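Local coordinates for protein arginase (RocF) (Helicobacter pylori, PDB 4G3H) that probably hydrolyses L-arginine to urea and L-ornithine, the arginase reaction of the urea cycle, using two manganese ions bound in each subunit, at residues S232-I237 and T244-R249; K19-L24 and L87-A92; A92-I97 and I228-L233. All coordinates share one frame; numbering follows the deposited sequence.

Interaction 1 of 3, residues S232-I237 and T244-R249. With MN (manganese (II) ion), chain F; MN (manganese (II) ion), chain E.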
loop_
_atom_site.group_PDB
_atom_site.type_symbol
_atom_site.label_atom_id
_atom_site.label_comp_id
_atom_site.label_asym_id
_atom_site.label_seq_id
_atom_site.Cartn_x
_atom_site.Cartn_y
_atom_site.Cartn_z
ATOM N N SER A 232 4.111 -1.175 1.427
ATOM C CA SER A 232 2.681 -0.908 1.440
ATOM C C SER A 232 2.076 -1.509 2.702
ATOM O O SER A 232 2.086 -2.723 2.888
ATOM C CB SER A 232 2.020 -1.508 0.199
ATOM O OG SER A 232 0.691 -1.045 0.072
ATOM N N LEU A 233 1.546 -0.647 3.561
ATOM C CA LEU A 233 0.962 -1.081 4.823
ATOM C C LEU A 233 -0.548 -0.903 4.902
ATOM O O LEU A 233 -1.059 0.219 4.807
ATOM C CB LEU A 233 1.612 -0.323 5.998
ATOM C CG LEU A 233 0.853 -0.353 7.346
ATOM C CD1 LEU A 233 0.714 -1.789 7.837
ATOM C CD2 LEU A 233 1.569 0.493 8.381
ATOM N N ASP A 234 -1.244 -2.020 5.102
ATOM C CA ASP A 234 -2.699 -2.040 5.253
ATOM C C ASP A 234 -2.933 -2.264 6.751
ATOM O O ASP A 234 -2.527 -3.286 7.297
ATOM C CB ASP A 234 -3.306 -3.199 4.455
ATOM C CG ASP A 234 -4.829 -3.231 4.527
ATOM O OD1 ASP A 234 -5.417 -2.818 5.560
ATOM O OD2 ASP A 234 -5.443 -3.686 3.543
ATOM N N LEU A 235 -3.597 -1.322 7.406
ATOM C CA LEU A 235 -3.830 -1.416 8.839
ATOM C C LEU A 235 -4.585 -2.663 9.313
ATOM O O LEU A 235 -4.524 -3.015 10.491
ATOM C CB LEU A 235 -4.543 -0.149 9.328
ATOM C CG LEU A 235 -3.747 1.158 9.152
ATOM C CD1 LEU A 235 -4.658 2.353 9.398
ATOM C CD2 LEU A 235 -2.551 1.182 10.104
ATOM N N ASP A 236 -5.290 -3.340 8.415
ATOM C CA ASP A 236 -6.013 -4.526 8.848
ATOM C C ASP A 236 -5.073 -5.697 9.147
ATOM O O ASP A 236 -5.527 -6.808 9.426
ATOM C CB ASP A 236 -7.089 -4.939 7.829
ATOM C CG ASP A 236 -6.517 -5.357 6.487
ATOM O OD1 ASP A 236 -5.331 -5.741 6.408
ATOM O OD2 ASP A 236 -7.279 -5.320 5.504
ATOM N N ILE A 237 -3.763 -5.452 9.089
ATOM C CA ILE A 237 -2.816 -6.509 9.409
ATOM C C ILE A 237 -2.927 -6.699 10.919
ATOM O O ILE A 237 -2.648 -7.776 11.453
ATOM C CB ILE A 237 -1.367 -6.136 9.023
ATOM C CG1 ILE A 237 -0.425 -7.292 9.385
ATOM C CG2 ILE A 237 -0.949 -4.859 9.712
ATOM C CD1 ILE A 237 1.012 -7.119 8.902
ATOM N N THR A 244 -10.352 -1.687 15.056
ATOM C CA THR A 244 -11.599 -1.748 14.305
ATOM C C THR A 244 -11.843 -0.649 13.276
ATOM O O THR A 244 -12.820 -0.712 12.532
ATOM C CB THR A 244 -12.803 -1.785 15.277
ATOM O OG1 THR A 244 -12.921 -0.520 15.945
ATOM C CG2 THR A 244 -12.603 -2.889 16.325
ATOM N N SER A 245 -10.967 0.349 13.221
ATOM C CA SER A 245 -11.145 1.436 12.259
ATOM C C SER A 245 -10.644 1.072 10.862
ATOM O O SER A 245 -9.849 1.796 10.263
ATOM C CB SER A 245 -10.439 2.699 12.754
ATOM O OG SER A 245 -11.098 3.213 13.898
ATOM N N THR A 246 -11.123 -0.054 10.347
ATOM C CA THR A 246 -10.737 -0.522 9.029
ATOM C C THR A 246 -11.920 -1.290 8.428
ATOM O O THR A 246 -12.680 -1.948 9.147
ATOM C CB THR A 246 -9.463 -1.412 9.114
ATOM O OG1 THR A 246 -8.920 -1.597 7.804
ATOM C CG2 THR A 246 -9.779 -2.764 9.729
ATOM N N GLY A 247 -12.072 -1.195 7.113
ATOM C CA GLY A 247 -13.182 -1.836 6.428
ATOM C C GLY A 247 -13.343 -3.344 6.482
ATOM O O GLY A 247 -14.465 -3.837 6.590
ATOM N N VAL A 248 -12.244 -4.086 6.392
ATOM C CA VAL A 248 -12.323 -5.542 6.419
ATOM C C VAL A 248 -11.438 -6.109 7.518
ATOM O O VAL A 248 -10.281 -6.446 7.285
ATOM C CB VAL A 248 -11.900 -6.144 5.055
ATOM C CG1 VAL A 248 -12.076 -7.656 5.070
ATOM C CG2 VAL A 248 -12.732 -5.520 3.935
ATOM N N ARG A 249 -11.999 -6.203 8.717
ATOM C CA ARG A 249 -11.284 -6.717 9.879
ATOM C C ARG A 249 -11.137 -8.233 9.841
ATOM O O ARG A 249 -12.083 -8.953 9.538
ATOM C CB ARG A 249 -12.012 -6.316 11.157
ATOM C CG ARG A 249 -12.128 -4.821 11.364
ATOM C CD ARG A 249 -12.597 -4.533 12.776
ATOM N NE ARG A 249 -14.047 -4.566 12.911
ATOM C CZ ARG A 249 -14.689 -4.912 14.022
ATOM N NH1 ARG A 249 -14.016 -5.276 15.106
ATOM N NH2 ARG A 249 -16.012 -4.871 14.055
HETATM MN MN MN F . -6.395 -5.809 3.658
HETATM MN MN MN E . -5.164 -4.641 1.273
HETATM O O HOH W 1 -9.413 -3.247 5.691
#

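Interaction 2 of 3, residues K19-L24 and L87-A92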
loop_
_atom_site.group_PDB
_atom_site.type_symbol
_atom_site.label_atom_id
_atom_site.label_comp_id
_atom_site.label_asym_id
_atom_site.label_seq_id
_atom_site.Cartn_x
_atom_site.Cartn_y
_atom_site.Cartn_z
ATOM N N LYS A 19 -12.257 9.974 4.562
ATOM C CA LYS A 19 -12.386 10.773 5.771
ATOM C C LYS A 19 -11.201 10.444 6.664
ATOM O O LYS A 19 -10.680 11.309 7.369
ATOM C CB LYS A 19 -13.706 10.463 6.486
ATOM C CG LYS A 19 -14.932 10.904 5.692
ATOM C CD LYS A 19 -16.225 10.747 6.479
ATOM C CE LYS A 19 -17.409 11.254 5.672
ATOM N NZ LYS A 19 -18.696 11.113 6.406
ATOM N N GLY A 20 -10.768 9.187 6.625
ATOM C CA GLY A 20 -9.620 8.792 7.419
ATOM C C GLY A 20 -8.407 9.578 6.962
ATOM O O GLY A 20 -7.659 10.134 7.774
ATOM N N VAL A 21 -8.216 9.630 5.648
ATOM C CA VAL A 21 -7.101 10.360 5.059
ATOM C C VAL A 21 -7.105 11.852 5.425
ATOM O O VAL A 21 -6.059 12.411 5.758
ATOM C CB VAL A 21 -7.108 10.247 3.523
ATOM C CG1 VAL A 21 -6.000 11.127 2.929
ATOM C CG2 VAL A 21 -6.940 8.789 3.110
ATOM N N ARG A 22 -8.268 12.504 5.355
ATOM C CA ARG A 22 -8.320 13.927 5.684
ATOM C C ARG A 22 -8.014 14.192 7.153
ATOM O O ARG A 22 -7.424 15.214 7.484
ATOM C CB ARG A 22 -9.669 14.550 5.280
ATOM C CG ARG A 22 -10.918 13.862 5.788
ATOM C CD ARG A 22 -11.130 14.060 7.277
ATOM N NE ARG A 22 -11.165 15.465 7.671
ATOM C CZ ARG A 22 -11.345 15.879 8.922
ATOM N NH1 ARG A 22 -11.362 17.173 9.204
ATOM N NH2 ARG A 22 -11.512 14.995 9.896
ATOM N N ARG A 23 -8.402 13.266 8.025
ATOM C CA ARG A 23 -8.132 13.397 9.458
ATOM C C ARG A 23 -6.625 13.333 9.704
ATOM O O ARG A 23 -6.067 14.128 10.460
ATOM C CB ARG A 23 -8.771 12.254 10.249
ATOM C CG ARG A 23 -10.251 12.367 10.549
ATOM C CD ARG A 23 -10.567 11.416 11.697
ATOM N NE ARG A 23 -11.986 11.330 12.023
ATOM C CZ ARG A 23 -12.467 10.654 13.062
ATOM N NH1 ARG A 23 -13.773 10.622 13.288
ATOM N NH2 ARG A 23 -11.641 10.016 13.884
ATOM N N LEU A 24 -5.982 12.356 9.073
ATOM C CA LEU A 24 -4.550 12.157 9.210
ATOM C C LEU A 24 -3.776 13.341 8.617
ATOM O O LEU A 24 -2.786 13.784 9.192
ATOM C CB LEU A 24 -4.150 10.832 8.536
ATOM C CG LEU A 24 -4.821 9.598 9.166
ATOM C CD1 LEU A 24 -4.562 8.364 8.332
ATOM C CD2 LEU A 24 -4.293 9.400 10.582
ATOM N N LEU A 87 -0.725 8.274 1.742
ATOM C CA LEU A 87 -1.998 7.904 2.169
ATOM C C LEU A 87 -2.991 7.637 1.077
ATOM O O LEU A 87 -3.613 8.408 0.708
ATOM C CB LEU A 87 -2.509 8.729 3.330
ATOM C CG LEU A 87 -1.579 9.352 4.304
ATOM C CD1 LEU A 87 -1.942 10.326 5.003
ATOM C CD2 LEU A 87 -1.178 8.481 5.129
ATOM N N SER A 88 -3.033 6.423 0.712
ATOM C CA SER A 88 -3.725 5.835 -0.341
ATOM C C SER A 88 -5.245 5.741 -0.352
ATOM O O SER A 88 -5.726 5.513 -1.218
ATOM C CB SER A 88 -3.038 4.639 -0.872
ATOM O OG SER A 88 -3.206 3.599 -0.220
ATOM N N SER A 89 -5.794 5.849 0.832
ATOM C CA SER A 89 -7.087 5.736 1.276
ATOM C C SER A 89 -7.572 4.317 1.231
ATOM O O SER A 89 -7.714 3.875 2.054
ATOM C CB SER A 89 -8.052 6.603 0.500
ATOM O OG SER A 89 -9.232 6.716 0.964
ATOM N N GLU A 90 -7.655 3.744 0.118
ATOM C CA GLU A 90 -7.998 2.426 -0.153
ATOM C C GLU A 90 -6.967 1.612 -0.854
ATOM O O GLU A 90 -6.394 2.102 -1.632
ATOM C CB GLU A 90 -9.407 2.334 -0.732
ATOM C CG GLU A 90 -9.671 2.934 -1.962
ATOM C CD GLU A 90 -11.135 2.853 -2.358
ATOM O OE1 GLU A 90 -12.035 3.427 -1.810
ATOM O OE2 GLU A 90 -11.378 2.269 -3.306
ATOM N N HIS A 91 -6.721 0.380 -0.422
ATOM C CA HIS A 91 -5.668 -0.387 -1.054
ATOM C C HIS A 91 -5.746 -0.546 -2.560
ATOM O O HIS A 91 -4.717 -0.680 -3.214
ATOM C CB HIS A 91 -5.526 -1.764 -0.402
ATOM C CG HIS A 91 -4.113 -2.100 -0.044
ATOM N ND1 HIS A 91 -3.035 -1.429 -0.580
ATOM C CD2 HIS A 91 -3.600 -3.020 0.802
ATOM C CE1 HIS A 91 -1.918 -1.920 -0.076
ATOM N NE2 HIS A 91 -2.234 -2.887 0.766
ATOM N N ALA A 92 -6.944 -0.524 -3.126
ATOM C CA ALA A 92 -7.071 -0.672 -4.570
ATOM C C ALA A 92 -6.272 0.396 -5.315
ATOM O O ALA A 92 -5.817 0.156 -6.429
ATOM C CB ALA A 92 -8.543 -0.614 -4.986
#

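Interaction 3 of 3, residues A92-I97 and I228-L233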
loop_
_atom_site.group_PDB
_atom_site.type_symbol
_atom_site.label_atom_id
_atom_site.label_comp_id
_atom_site.label_asym_id
_atom_site.label_seq_id
_atom_site.Cartn_x
_atom_site.Cartn_y
_atom_site.Cartn_z
ATOM N N ALA A 92 -6.944 -0.524 -3.126
ATOM C CA ALA A 92 -7.071 -0.672 -4.570
ATOM C C ALA A 92 -6.272 0.396 -5.315
ATOM O O ALA A 92 -5.817 0.156 -6.429
ATOM C CB ALA A 92 -8.543 -0.614 -4.986
ATOM N N ASN A 93 -6.091 1.564 -4.695
ATOM C CA ASN A 93 -5.339 2.655 -5.327
ATOM C C ASN A 93 -3.852 2.346 -5.470
ATOM O O ASN A 93 -3.128 3.045 -6.182
ATOM C CB ASN A 93 -5.497 3.959 -4.537
ATOM C CG ASN A 93 -6.915 4.491 -4.564
ATOM O OD1 ASN A 93 -7.627 4.336 -5.554
ATOM N ND2 ASN A 93 -7.328 5.144 -3.479
ATOM N N MET A 94 -3.401 1.300 -4.785
ATOM C CA MET A 94 -2.003 0.901 -4.834
ATOM C C MET A 94 -1.574 0.586 -6.269
ATOM O O MET A 94 -0.422 0.793 -6.634
ATOM C CB MET A 94 -1.777 -0.314 -3.922
ATOM C CG MET A 94 -0.349 -0.829 -3.860
ATOM S SD MET A 94 -0.002 -2.140 -5.069
ATOM C CE MET A 94 1.750 -2.465 -4.725
ATOM N N PHE A 95 -2.500 0.099 -7.086
ATOM C CA PHE A 95 -2.158 -0.226 -8.467
ATOM C C PHE A 95 -1.649 0.993 -9.229
ATOM O O PHE A 95 -0.507 1.010 -9.697
ATOM C CB PHE A 95 -3.363 -0.808 -9.213
ATOM C CG PHE A 95 -3.098 -1.053 -10.670
ATOM C CD1 PHE A 95 -2.138 -1.979 -11.067
ATOM C CD2 PHE A 95 -3.766 -0.322 -11.646
ATOM C CE1 PHE A 95 -1.841 -2.170 -12.414
ATOM C CE2 PHE A 95 -3.475 -0.507 -13.004
ATOM C CZ PHE A 95 -2.510 -1.432 -13.384
ATOM N N GLY A 96 -2.503 2.006 -9.358
ATOM C CA GLY A 96 -2.115 3.211 -10.070
ATOM C C GLY A 96 -0.869 3.854 -9.485
ATOM O O GLY A 96 0.007 4.311 -10.218
ATOM N N ILE A 97 -0.778 3.885 -8.161
ATOM C CA ILE A 97 0.377 4.479 -7.493
ATOM C C ILE A 97 1.673 3.717 -7.811
ATOM O O ILE A 97 2.707 4.319 -8.127
ATOM C CB ILE A 97 0.178 4.490 -5.951
ATOM C CG1 ILE A 97 -0.959 5.443 -5.577
ATOM C CG2 ILE A 97 1.462 4.913 -5.256
ATOM C CD1 ILE A 97 -1.380 5.349 -4.124
ATOM N N ILE A 228 15.484 -1.122 -5.444
ATOM C CA ILE A 228 14.686 -0.236 -4.612
ATOM C C ILE A 228 13.469 -0.964 -4.066
ATOM O O ILE A 228 12.982 -1.926 -4.658
ATOM C CB ILE A 228 14.229 1.024 -5.375
ATOM C CG1 ILE A 228 13.397 0.625 -6.585
ATOM C CG2 ILE A 228 15.439 1.859 -5.778
ATOM C CD1 ILE A 228 12.819 1.807 -7.309
ATOM N N ILE A 229 12.976 -0.480 -2.935
ATOM C CA ILE A 229 11.864 -1.113 -2.264
ATOM C C ILE A 229 10.680 -0.184 -2.029
ATOM O O ILE A 229 10.845 1.012 -1.766
ATOM C CB ILE A 229 12.353 -1.690 -0.921
ATOM C CG1 ILE A 229 13.508 -2.663 -1.181
ATOM C CG2 ILE A 229 11.220 -2.393 -0.192
ATOM C CD1 ILE A 229 14.142 -3.225 0.082
ATOM N N TYR A 230 9.485 -0.757 -2.144
ATOM C CA TYR A 230 8.229 -0.048 -1.930
ATOM C C TYR A 230 7.517 -0.750 -0.768
ATOM O O TYR A 230 7.303 -1.966 -0.814
ATOM C CB TYR A 230 7.365 -0.134 -3.198
ATOM C CG TYR A 230 6.016 0.555 -3.110
ATOM C CD1 TYR A 230 5.864 1.899 -3.467
ATOM C CD2 TYR A 230 4.885 -0.141 -2.668
ATOM C CE1 TYR A 230 4.611 2.533 -3.388
ATOM C CE2 TYR A 230 3.635 0.481 -2.582
ATOM C CZ TYR A 230 3.504 1.816 -2.941
ATOM O OH TYR A 230 2.269 2.421 -2.847
ATOM N N LEU A 231 7.174 -0.004 0.281
ATOM C CA LEU A 231 6.464 -0.607 1.411
ATOM C C LEU A 231 4.995 -0.184 1.417
ATOM O O LEU A 231 4.671 1.009 1.405
ATOM C CB LEU A 231 7.105 -0.230 2.756
ATOM C CG LEU A 231 6.515 -1.058 3.918
ATOM C CD1 LEU A 231 7.574 -1.308 4.979
ATOM C CD2 LEU A 231 5.291 -0.356 4.515
ATOM N N SER A 232 4.111 -1.175 1.427
ATOM C CA SER A 232 2.681 -0.908 1.440
ATOM C C SER A 232 2.076 -1.509 2.702
ATOM O O SER A 232 2.086 -2.723 2.888
ATOM C CB SER A 232 2.020 -1.508 0.199
ATOM O OG SER A 232 0.691 -1.045 0.072
ATOM N N LEU A 233 1.546 -0.647 3.561
ATOM C CA LEU A 233 0.962 -1.081 4.823
ATOM C C LEU A 233 -0.548 -0.903 4.902
ATOM O O LEU A 233 -1.059 0.219 4.807
ATOM C CB LEU A 233 1.612 -0.323 5.998
ATOM C CG LEU A 233 0.853 -0.353 7.346
ATOM C CD1 LEU A 233 0.714 -1.789 7.837
ATOM C CD2 LEU A 233 1.569 0.493 8.381
#

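Interaction 1 of 3, residues S232-I237 and T244-R249
D236, T246 and V248 carry this contact, in which the loop T244-R249, which binds no metal itself, packs against the strand end and following turn that supply the manganese ligands D234 and D236. The CB of D236 lies 3.6 Å from the carbonyl O of V248, and T246 comes at the same methylene with its OG1 and CG2, so this side of the aspartate is covered by T246 and V248 without a direct hydrogen bond. With chi1 at 64°, CG of D236 sits between its own backbone N and carbonyl carbon, which turns the carboxylate back toward D234. OD2 of D236 reaches one manganese at 2.1 Å, while OD1 is held by the backbone N of A117. D234 OD2 bridges both ions, at 2.3 Å from the manganese it shares with D236; its OD1 takes the backbone N-H of D236 (2.9 Å, 169°) in an Asx turn. H118 and D116 complete the shared ion's protein ligands, and D116 and D120 those of the second. One water joins the segments: it donates to D236 OD2 and to T246 OG1 (2.7 Å) and accepts from V248 N. T246 OG1 is also hydrogen-bonded to E281 O. Aspartate's short arm can bind metal with one oxygen and backbone N-H with the other. This water and the N-H groups of A117 and D236 form a second shell that probably limits rotation of both carboxylates.

Interaction 2 of 3, residues K19-L24 and L87-A92
The backbones of V21, on helix 16-30, and S89, in the loop that follows strand 84-87, come within 6.0 Å at their CA atoms. The loop bends sharply here: S89 has phi 71° and psi -63°, values of a classic gamma turn, with a weak bond from E90 N to S88 O across it. V21 and L87 bury the most surface, and V21 touches two residues of the loop segment. Its CG2 lies over the turn, 3.6 Å from both CA and CB of S89, while CG1, placed anti to the backbone N, leans toward CB of L87 at 4.3 Å. One turn further along the helix, L24 meets the same leucine, its CB 4.2 Å from L87 CD1; beyond it, L24 is covered by V298 and L302 of helix 293-309. The branched valine suits the tight approach, since its two methyls serve two neighbours at once, whereas L87 extends its CD1 to the CB of L24. S89 turns its small polar side chain to the start of the helix, where OG is hydrogen-bonded to D18 OD1 and T17 OG1. L87 itself is backbone-bonded to V4 and L6 of the adjacent strand 2-8. The contact is therefore dispersive between the segments, and its polar fastening lies just beside them: apolar groups seat the helix on the strand end, and the buried serine hydroxyl is satisfied by residues of the helix's first turn.

Interaction 3 of 3, residues A92-I97 and I228-L233
M94 and I97, one turn apart in helix 94-104, lie against Y230 and S232 of strand 228-234. This is helix-on-sheet packing in the α/β fold of the arginase family, whose parallel sheet has strand order 2-1-3-8-7-4-5-6. The apolar contacts centre on the tyrosine ring. M94 extends from the helix with CG anti to its nitrogen (chi1 -179°) and then bends at chi2 (-92°), so that its thioether chain runs past the ring in the opposite direction to the tyrosine side chain and its CE comes 4.1 Å from CE2. The I97 side chain crosses that of Y230 at about a right angle and puts CG2 4.4 Å from CE1. The unbranched, flexible methionine can bend to bring its terminal methyl to the ring, while the beta-branched isoleucine sets its CG2 methyl beside the phenolic end. F98, further along the same helix, packs edge-to-face with Y230. The polar groups find partners on the neighbouring strand 274-280: Y230 OH is hydrogen-bonded to E278 OE1, and S232 OG makes a weak bond to the same oxygen. Serine is small enough here to let the methionine pass, with M94 CG 4.1 Å from its OG. I97 N is bonded to N93 O; the three-residue spacing of M94 and I97 turns both toward the strand. Closest of all across the contact is the methyl CG2 of I97, 3.6 Å from Y230 OH.

Overall arrangement
All three contacts are buried, yet they differ in character. Interaction 3 lies nearest the centre of the chain and is apolar, a helix laid on the sheet; interaction 2, farther out, is also apolar but fastens a different helix to the end of another strand. Interaction 1 stands at the end of the strand that interaction 3 uses, where apolar side chains give way to carboxylates that bind metal, with water and backbone amides around them. Interactions 2 and 3 share A92 and are joined by a probable hydrogen bond from N93 ND2 to S88 O. H91, in the loop of interaction 2, lies beside S232 and D234, which brings that loop beside the metal centre.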